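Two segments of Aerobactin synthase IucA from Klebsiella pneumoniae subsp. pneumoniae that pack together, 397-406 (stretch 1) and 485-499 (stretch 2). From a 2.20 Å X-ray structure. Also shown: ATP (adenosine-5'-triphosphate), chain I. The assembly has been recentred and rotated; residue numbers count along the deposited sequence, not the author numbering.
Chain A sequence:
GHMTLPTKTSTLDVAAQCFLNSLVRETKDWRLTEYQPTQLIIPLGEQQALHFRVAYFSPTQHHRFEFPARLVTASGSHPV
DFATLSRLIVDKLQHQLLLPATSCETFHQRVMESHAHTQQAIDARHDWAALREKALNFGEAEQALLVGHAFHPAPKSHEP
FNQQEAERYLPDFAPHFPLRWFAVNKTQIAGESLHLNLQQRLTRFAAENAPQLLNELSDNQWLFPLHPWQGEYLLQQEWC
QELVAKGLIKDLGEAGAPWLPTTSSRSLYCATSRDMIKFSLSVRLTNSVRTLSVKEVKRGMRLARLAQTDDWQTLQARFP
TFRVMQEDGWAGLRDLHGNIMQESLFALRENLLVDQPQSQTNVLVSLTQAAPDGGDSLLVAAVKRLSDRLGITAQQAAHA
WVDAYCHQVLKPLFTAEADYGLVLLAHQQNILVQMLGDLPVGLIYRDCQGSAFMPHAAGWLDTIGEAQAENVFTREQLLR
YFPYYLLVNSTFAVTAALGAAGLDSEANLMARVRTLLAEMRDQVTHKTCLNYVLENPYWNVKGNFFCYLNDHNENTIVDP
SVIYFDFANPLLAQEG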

ATOM      1  N   ALA A 397      15.319 -17.328 -21.498  1.00 13.18           N
ATOM      2  CA  ALA A 397      15.167 -16.667 -20.213  1.00 12.73           C
ATOM      3  C   ALA A 397      16.266 -17.134 -19.263  1.00 12.81           C
ATOM      4  O   ALA A 397      16.805 -16.349 -18.483  1.00 14.33           O
ATOM      5  CB  ALA A 397      13.790 -16.947 -19.630  1.00 12.50           C
ATOM      6  N   ALA A 398      16.605 -18.414 -19.350  1.00 13.17           N
ATOM      7  CA  ALA A 398      17.624 -18.997 -18.490  1.00 13.33           C
ATOM      8  C   ALA A 398      18.994 -18.413 -18.804  1.00 16.57           C
ATOM      9  O   ALA A 398      19.756 -18.069 -17.902  1.00 13.49           O
ATOM     10  CB  ALA A 398      17.643 -20.503 -18.644  1.00 14.20           C
ATOM     11  N   HIS A 399      19.305 -18.314 -20.091  1.00 13.84           N
ATOM     12  CA  HIS A 399      20.557 -17.713 -20.532  1.00 14.31           C
ATOM     13  C   HIS A 399      20.637 -16.247 -20.121  1.00 23.70           C
ATOM     14  O   HIS A 399      21.662 -15.791 -19.610  1.00 24.68           O
ATOM     15  CB  HIS A 399      20.701 -17.836 -22.046  1.00 14.50           C
ATOM     16  CG  HIS A 399      20.893 -19.242 -22.522  1.00 18.79           C
ATOM     17  ND1 HIS A 399      20.747 -19.605 -23.844  1.00 20.53           N
ATOM     18  CD2 HIS A 399      21.229 -20.373 -21.857  1.00 21.42           C
ATOM     19  CE1 HIS A 399      20.978 -20.898 -23.972  1.00 20.90           C
ATOM     20  NE2 HIS A 399      21.274 -21.389 -22.781  1.00 21.61           N
ATOM     21  N   ALA A 400      19.550 -15.516 -20.349  1.00 13.38           N
ATOM     22  CA  ALA A 400      19.471 -14.110 -19.974  1.00 13.07           C
ATOM     23  C   ALA A 400      19.684 -13.918 -18.476  1.00 13.18           C
ATOM     24  O   ALA A 400      20.378 -12.994 -18.055  1.00 16.31           O
ATOM     25  CB  ALA A 400      18.132 -13.536 -20.391  1.00 12.75           C
ATOM     26  N   TRP A 401      19.081 -14.789 -17.674  1.00 13.89           N
ATOM     27  CA  TRP A 401      19.209 -14.701 -16.224  1.00 12.94           C
ATOM     28  C   TRP A 401      20.650 -14.984 -15.801  1.00 13.77           C
ATOM     29  O   TRP A 401      21.206 -14.280 -14.957  1.00 14.67           O
ATOM     30  CB  TRP A 401      18.241 -15.672 -15.538  1.00 12.95           C
ATOM     31  CG  TRP A 401      17.991 -15.352 -14.088  1.00 12.84           C
ATOM     32  CD1 TRP A 401      16.894 -14.734 -13.563  1.00 12.00           C
ATOM     33  CD2 TRP A 401      18.861 -15.631 -12.984  1.00 13.05           C
ATOM     34  NE1 TRP A 401      17.028 -14.612 -12.200  1.00 18.18           N
ATOM     35  CE2 TRP A 401      18.226 -15.156 -11.821  1.00 14.46           C
ATOM     36  CE3 TRP A 401      20.114 -16.241 -12.867  1.00 15.04           C
ATOM     37  CZ2 TRP A 401      18.803 -15.267 -10.557  1.00 12.81           C
ATOM     38  CZ3 TRP A 401      20.684 -16.349 -11.612  1.00 13.41           C
ATOM     39  CH2 TRP A 401      20.029 -15.866 -10.475  1.00 12.73           C
ATOM     40  N   VAL A 402      21.255 -16.009 -16.396  1.00 14.06           N
ATOM     41  CA  VAL A 402      22.633 -16.380 -16.076  1.00 14.08           C
ATOM     42  C   VAL A 402      23.636 -15.317 -16.519  1.00 16.57           C
ATOM     43  O   VAL A 402      24.601 -15.035 -15.808  1.00 20.34           O
ATOM     44  CB  VAL A 402      23.018 -17.728 -16.725  1.00 15.99           C
ATOM     45  CG1 VAL A 402      24.521 -17.981 -16.604  1.00 17.63           C
ATOM     46  CG2 VAL A 402      22.238 -18.864 -16.084  1.00 16.63           C
ATOM     47  N   ASP A 403      23.426 -14.747 -17.700  1.00 13.98           N
ATOM     48  CA  ASP A 403      24.309 -13.694 -18.194  1.00 14.66           C
ATOM     49  C   ASP A 403      24.259 -12.461 -17.302  1.00 14.69           C
ATOM     50  O   ASP A 403      25.291 -11.871 -16.986  1.00 17.82           O
ATOM     51  CB  ASP A 403      23.937 -13.311 -19.625  1.00 18.95           C
ATOM     52  CG  ASP A 403      24.154 -14.444 -20.607  1.00 25.96           C
ATOM     53  OD1 ASP A 403      24.862 -15.414 -20.255  1.00 31.22           O
ATOM     54  OD2 ASP A 403      23.623 -14.361 -21.734  1.00 26.92           O
ATOM     55  N   ALA A 404      23.052 -12.074 -16.900  1.00 14.03           N
ATOM     56  CA  ALA A 404      22.869 -10.920 -16.029  1.00 13.98           C
ATOM     57  C   ALA A 404      23.443 -11.178 -14.642  1.00 16.39           C
ATOM     58  O   ALA A 404      23.901 -10.254 -13.971  1.00 21.60           O
ATOM     59  CB  ALA A 404      21.400 -10.566 -15.931  1.00 13.87           C
ATOM     60  N   TYR A 405      23.408 -12.436 -14.214  1.00 13.43           N
ATOM     61  CA  TYR A 405      23.979 -12.827 -12.931  1.00 13.48           C
ATOM     62  C   TYR A 405      25.486 -12.600 -12.936  1.00 16.77           C
ATOM     63  O   TYR A 405      26.056 -12.120 -11.957  1.00 21.10           O
ATOM     64  CB  TYR A 405      23.660 -14.292 -12.627  1.00 13.49           C
ATOM     65  CG  TYR A 405      24.443 -14.875 -11.467  1.00 13.79           C
ATOM     66  CD1 TYR A 405      23.989 -14.749 -10.161  1.00 14.02           C
ATOM     67  CD2 TYR A 405      25.630 -15.560 -11.683  1.00 15.53           C
ATOM     68  CE1 TYR A 405      24.699 -15.286  -9.100  1.00 15.66           C
ATOM     69  CE2 TYR A 405      26.348 -16.099 -10.630  1.00 19.06           C
ATOM     70  CZ  TYR A 405      25.878 -15.958  -9.341  1.00 19.14           C
ATOM     71  OH  TYR A 405      26.590 -16.494  -8.289  1.00 20.47           O
ATOM     72  N   CYS A 406      26.126 -12.939 -14.049  1.00 14.59           N
ATOM     73  CA  CYS A 406      27.562 -12.739 -14.198  1.00 17.07           C
ATOM     74  C   CYS A 406      27.930 -11.259 -14.160  1.00 17.13           C
ATOM     75  O   CYS A 406      28.874 -10.863 -13.477  1.00 18.69           O
ATOM     76  CB  CYS A 406      28.050 -13.361 -15.507  1.00 21.26           C
ATOM     77  SG  CYS A 406      27.860 -15.148 -15.592  1.00 23.56           S
ATOM     78  N   TYR A 485      33.713 -20.325  -2.702  1.00 19.51           N
ATOM     79  CA  TYR A 485      32.499 -19.621  -2.318  1.00 24.90           C
ATOM     80  C   TYR A 485      31.743 -19.061  -3.517  1.00 26.51           C
ATOM     81  O   TYR A 485      30.518 -19.156  -3.577  1.00 30.25           O
ATOM     82  CB  TYR A 485      32.831 -18.483  -1.351  1.00 24.16           C
ATOM     83  CG  TYR A 485      33.284 -18.949   0.015  1.00 30.98           C
ATOM     84  CD1 TYR A 485      32.367 -19.370   0.967  1.00 35.00           C
ATOM     85  CD2 TYR A 485      34.628 -18.961   0.355  1.00 35.99           C
ATOM     86  CE1 TYR A 485      32.782 -19.797   2.216  1.00 37.20           C
ATOM     87  CE2 TYR A 485      35.049 -19.384   1.601  1.00 38.43           C
ATOM     88  CZ  TYR A 485      34.122 -19.799   2.527  1.00 37.57           C
ATOM     89  OH  TYR A 485      34.537 -20.220   3.769  1.00 37.02           O
ATOM     90  N   LEU A 486      32.472 -18.498  -4.477  1.00 24.91           N
ATOM     91  CA  LEU A 486      31.852 -17.659  -5.498  1.00 23.05           C
ATOM     92  C   LEU A 486      31.481 -18.397  -6.786  1.00 25.14           C
ATOM     93  O   LEU A 486      30.675 -17.895  -7.568  1.00 26.78           O
ATOM     94  CB  LEU A 486      32.780 -16.487  -5.828  1.00 23.39           C
ATOM     95  CG  LEU A 486      32.234 -15.406  -6.769  1.00 23.76           C
ATOM     96  CD1 LEU A 486      30.877 -14.886  -6.315  1.00 19.37           C
ATOM     97  CD2 LEU A 486      33.226 -14.261  -6.878  1.00 29.71           C
ATOM     98  N   LEU A 487      32.052 -19.579  -7.006  1.00 18.38           N
ATOM     99  CA  LEU A 487      31.730 -20.367  -8.193  1.00 18.32           C
ATOM    100  C   LEU A 487      31.114 -21.714  -7.834  1.00 26.26           C
ATOM    101  O   LEU A 487      30.093 -22.101  -8.401  1.00 22.59           O
ATOM    102  CB  LEU A 487      32.977 -20.585  -9.051  1.00 19.05           C
ATOM    103  CG  LEU A 487      33.454 -19.354  -9.820  1.00 19.11           C
ATOM    104  CD1 LEU A 487      34.878 -19.541 -10.281  1.00 30.55           C
ATOM    105  CD2 LEU A 487      32.538 -19.067 -11.003  1.00 18.56           C
ATOM    106  N   VAL A 488      31.739 -22.430  -6.904  1.00 26.23           N
ATOM    107  CA  VAL A 488      31.224 -23.727  -6.482  1.00 25.71           C
ATOM    108  C   VAL A 488      29.979 -23.536  -5.627  1.00 23.69           C
ATOM    109  O   VAL A 488      28.898 -24.010  -5.977  1.00 24.81           O
ATOM    110  CB  VAL A 488      32.274 -24.536  -5.689  1.00 26.78           C
ATOM    111  CG1 VAL A 488      31.694 -25.868  -5.219  1.00 28.95           C
ATOM    112  CG2 VAL A 488      33.516 -24.769  -6.533  1.00 25.22           C
ATOM    113  N   ASN A 489      30.134 -22.838  -4.508  1.00 23.09           N
ATOM    114  CA  ASN A 489      29.026 -22.624  -3.583  1.00 25.42           C
ATOM    115  C   ASN A 489      28.255 -21.347  -3.919  1.00 26.20           C
ATOM    116  O   ASN A 489      27.995 -20.516  -3.048  1.00 26.75           O
ATOM    117  CB  ASN A 489      29.541 -22.569  -2.140  1.00 27.05           C
ATOM    118  CG  ASN A 489      28.420 -22.628  -1.119  1.00 27.56           C
ATOM    119  OD1 ASN A 489      27.315 -23.068  -1.427  1.00 26.74           O
ATOM    120  ND2 ASN A 489      28.700 -22.184   0.101  1.00 29.57           N
ATOM    121  N   SER A 490      27.889 -21.200  -5.189  1.00 21.69           N
ATOM    122  CA  SER A 490      27.150 -20.028  -5.646  1.00 21.02           C
ATOM    123  C   SER A 490      26.709 -20.171  -7.094  1.00 22.52           C
ATOM    124  O   SER A 490      25.549 -20.468  -7.380  1.00 26.67           O
ATOM    125  CB  SER A 490      28.000 -18.764  -5.499  1.00 23.44           C
ATOM    126  OG  SER A 490      27.730 -18.103  -4.277  1.00 31.41           O
ATOM    127  N   THR A 491      27.650 -19.953  -8.003  1.00 23.48           N
ATOM    128  CA  THR A 491      27.352 -19.912  -9.423  1.00 20.94           C
ATOM    129  C   THR A 491      26.870 -21.263  -9.933  1.00 18.73           C
ATOM    130  O   THR A 491      25.917 -21.336 -10.701  1.00 19.84           O
ATOM    131  CB  THR A 491      28.586 -19.473 -10.222  1.00 23.07           C
ATOM    132  OG1 THR A 491      29.092 -18.249  -9.677  1.00 16.71           O
ATOM    133  CG2 THR A 491      28.241 -19.274 -11.692  1.00 19.78           C
ATOM    134  N   PHE A 492      27.525 -22.336  -9.506  1.00 18.75           N
ATOM    135  CA  PHE A 492      27.178 -23.663  -9.998  1.00 17.97           C
ATOM    136  C   PHE A 492      25.836 -24.133  -9.433  1.00 19.41           C
ATOM    137  O   PHE A 492      25.208 -25.029  -9.993  1.00 22.20           O
ATOM    138  CB  PHE A 492      28.281 -24.672  -9.664  1.00 21.06           C
ATOM    139  CG  PHE A 492      29.581 -24.427 -10.396  1.00 26.77           C
ATOM    140  CD1 PHE A 492      29.635 -23.590 -11.502  1.00 29.49           C
ATOM    141  CD2 PHE A 492      30.750 -25.040  -9.978  1.00 28.24           C
ATOM    142  CE1 PHE A 492      30.829 -23.370 -12.169  1.00 30.21           C
ATOM    143  CE2 PHE A 492      31.946 -24.820 -10.641  1.00 27.74           C
ATOM    144  CZ  PHE A 492      31.983 -23.986 -11.736  1.00 28.14           C
ATOM    145  N   ALA A 493      25.390 -23.524  -8.337  1.00 17.84           N
ATOM    146  CA  ALA A 493      24.066 -23.821  -7.801  1.00 16.14           C
ATOM    147  C   ALA A 493      23.007 -23.233  -8.719  1.00 16.74           C
ATOM    148  O   ALA A 493      21.919 -23.787  -8.871  1.00 17.48           O
ATOM    149  CB  ALA A 493      23.915 -23.276  -6.397  1.00 15.95           C
ATOM    150  N   VAL A 494      23.341 -22.104  -9.336  1.00 16.43           N
ATOM    151  CA  VAL A 494      22.459 -21.469 -10.306  1.00 16.48           C
ATOM    152  C   VAL A 494      22.352 -22.336 -11.559  1.00 19.89           C
ATOM    153  O   VAL A 494      21.253 -22.651 -12.011  1.00 23.82           O
ATOM    154  CB  VAL A 494      22.960 -20.051 -10.679  1.00 15.57           C
ATOM    155  CG1 VAL A 494      22.156 -19.468 -11.831  1.00 13.92           C
ATOM    156  CG2 VAL A 494      22.900 -19.137  -9.469  1.00 13.99           C
ATOM    157  N   THR A 495      23.497 -22.722 -12.111  1.00 18.79           N
ATOM    158  CA  THR A 495      23.521 -23.521 -13.333  1.00 18.81           C
ATOM    159  C   THR A 495      22.921 -24.907 -13.095  1.00 20.34           C
ATOM    160  O   THR A 495      22.261 -25.464 -13.972  1.00 20.45           O
ATOM    161  CB  THR A 495      24.957 -23.673 -13.880  1.00 19.93           C
ATOM    162  OG1 THR A 495      25.774 -24.355 -12.922  1.00 21.75           O
ATOM    163  CG2 THR A 495      25.566 -22.311 -14.175  1.00 20.24           C
ATOM    164  N   ALA A 496      23.146 -25.452 -11.902  1.00 24.45           N
ATOM    165  CA  ALA A 496      22.636 -26.774 -11.545  1.00 20.27           C
ATOM    166  C   ALA A 496      21.119 -26.779 -11.408  1.00 17.39           C
ATOM    167  O   ALA A 496      20.454 -27.708 -11.862  1.00 15.69           O
ATOM    168  CB  ALA A 496      23.274 -27.251 -10.253  1.00 21.34           C
ATOM    169  N   ALA A 497      20.581 -25.745 -10.770  1.00 14.94           N
ATOM    170  CA  ALA A 497      19.138 -25.603 -10.619  1.00 15.59           C
ATOM    171  C   ALA A 497      18.456 -25.564 -11.981  1.00 14.49           C
ATOM    172  O   ALA A 497      17.434 -26.209 -12.195  1.00 19.01           O
ATOM    173  CB  ALA A 497      18.813 -24.351  -9.830  1.00 14.01           C
ATOM    174  N   LEU A 498      19.038 -24.802 -12.898  1.00 16.01           N
ATOM    175  CA  LEU A 498      18.487 -24.656 -14.237  1.00 15.79           C
ATOM    176  C   LEU A 498      18.691 -25.927 -15.050  1.00 16.30           C
ATOM    177  O   LEU A 498      17.857 -26.283 -15.883  1.00 16.41           O
ATOM    178  CB  LEU A 498      19.131 -23.462 -14.939  1.00 15.25           C
ATOM    179  CG  LEU A 498      18.878 -22.125 -14.238  1.00 14.17           C
ATOM    180  CD1 LEU A 498      19.859 -21.071 -14.713  1.00 14.18           C
ATOM    181  CD2 LEU A 498      17.442 -21.669 -14.458  1.00 13.78           C
ATOM    182  N   GLY A 499      19.808 -26.605 -14.808  1.00 19.20           N
ATOM    183  CA  GLY A 499      20.073 -27.879 -15.445  1.00 19.31           C
ATOM    184  C   GLY A 499      19.101 -28.946 -14.987  1.00 19.16           C
ATOM    185  O   GLY A 499      18.612 -29.740 -15.791  1.00 22.57           O
TER
HETATM  186  PG  ATP I 600      24.842 -13.298   8.314  1.00 22.37           P
HETATM  187  O1G ATP I 600      23.586 -12.877   9.033  1.00 24.72           O
HETATM  188  O2G ATP I 600      24.691 -13.344   6.812  1.00 20.96           O
HETATM  189  O3G ATP I 600      26.082 -12.566   8.766  1.00 21.42           O
HETATM  190  PB  ATP I 600      26.389 -15.599   9.189  1.00 20.20           P
HETATM  191  O1B ATP I 600      26.006 -16.642  10.210  1.00 18.42           O
HETATM  192  O2B ATP I 600      27.461 -14.587   9.525  1.00 21.30           O
HETATM  193  O3B ATP I 600      25.032 -14.858   8.705  1.00 19.89           O
HETATM  194  PA  ATP I 600      27.825 -17.577   7.696  1.00 20.96           P
HETATM  195  O1A ATP I 600      28.786 -17.509   8.856  1.00 22.14           O
HETATM  196  O2A ATP I 600      28.355 -17.570   6.283  1.00 22.54           O
HETATM  197  O3A ATP I 600      26.787 -16.351   7.818  1.00 17.12           O
HETATM  198  O5' ATP I 600      26.869 -18.861   7.839  1.00 17.54           O
HETATM  199  C5' ATP I 600      25.880 -19.067   6.837  1.00 18.23           C
HETATM  200  C4' ATP I 600      24.643 -19.756   7.395  1.00 21.42           C
HETATM  201  O4' ATP I 600      23.733 -19.977   6.316  1.00 23.54           O
HETATM  202  C3' ATP I 600      24.939 -21.108   8.027  1.00 25.86           C
HETATM  203  O3' ATP I 600      24.337 -21.174   9.326  1.00 28.86           O
HETATM  204  C2' ATP I 600      24.339 -22.139   7.090  1.00 25.50           C
HETATM  205  O2' ATP I 600      23.656 -23.171   7.800  1.00 27.40           O
HETATM  206  C1' ATP I 600      23.362 -21.355   6.230  1.00 23.79           C
HETATM  207  N9  ATP I 600      23.407 -21.785   4.814  1.00 22.48           N
HETATM  208  C8  ATP I 600      22.350 -22.271   4.143  1.00 23.20           C
HETATM  209  N7  ATP I 600      22.693 -22.580   2.867  1.00 20.97           N
HETATM  210  C5  ATP I 600      23.995 -22.283   2.716  1.00 18.75           C
HETATM  211  C6  ATP I 600      24.977 -22.364   1.616  1.00 17.52           C
HETATM  212  N6  ATP I 600      24.591 -22.841   0.409  1.00 14.71           N
HETATM  213  N1  ATP I 600      26.241 -21.954   1.867  1.00 19.07           N
HETATM  214  C2  ATP I 600      26.613 -21.481   3.073  1.00 18.80           C
HETATM  215  N3  ATP I 600      25.766 -21.382   4.114  1.00 17.66           N
HETATM  216  C4  ATP I 600      24.467 -21.760   4.003  1.00 19.00           C

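The helix of residues 485-499 breaks its regular pattern just where Tyr405 of the partner helix reaches it. A wider pi-type turn spans 485-491, and the chain is kinked where the N atoms of Ser490 and Ala493 lack a bond to the turn before; between them, Phe492 N reaches back five residues to Leu487 O (2.8 Å). Within this turn Thr491 OG1 donates to Leu486 O at 2.7 Å, a short bond that commits its proton to the backbone and leaves the oxygen free to accept. Tyr405 OH supplies the proton, donating to Thr491 OG1 in a weak hydrogen bond of 3.4 Å, the only one between the stretches. Ser490 packs beside the same hydroxyl, its CB 3.9 Å from Tyr405 OH.

In the same irregular segment, Asn489 turns to the nucleotide rather than to the other helix: its amide reads the adenine of ATP through ND2 to N1 (3.0 Å) and receives N6 at OD1 (3.3 Å).

The rest of the contact is apolar. The two helices run almost exactly antiparallel, at 176°, with axes 11.1 Å apart at closest approach, so side chains meet at successive turns: Tyr405 opposite Thr491, Val402 opposite Val494, Ala398 opposite Leu498. Val494 points toward the partner helix and is central to the packing. Its CG2 lies over one face of the Tyr405 ring, 4.3 Å from CE1, while its CG1 approaches Trp401 CZ3 obliquely at 3.5 Å and Val402 CG2 at 4.3 Å. One turn on, Leu498 CD1 packs against Val402 CG2 (3.5 Å), and its CD2 lies 4.4 Å from Ala398 CB, where the small alanine accompanies the closest CA-to-CA approach of the two helices, 7.1 Å between Ala398 CA and Leu498 CA. The contact buries a modest 356 Å² in all.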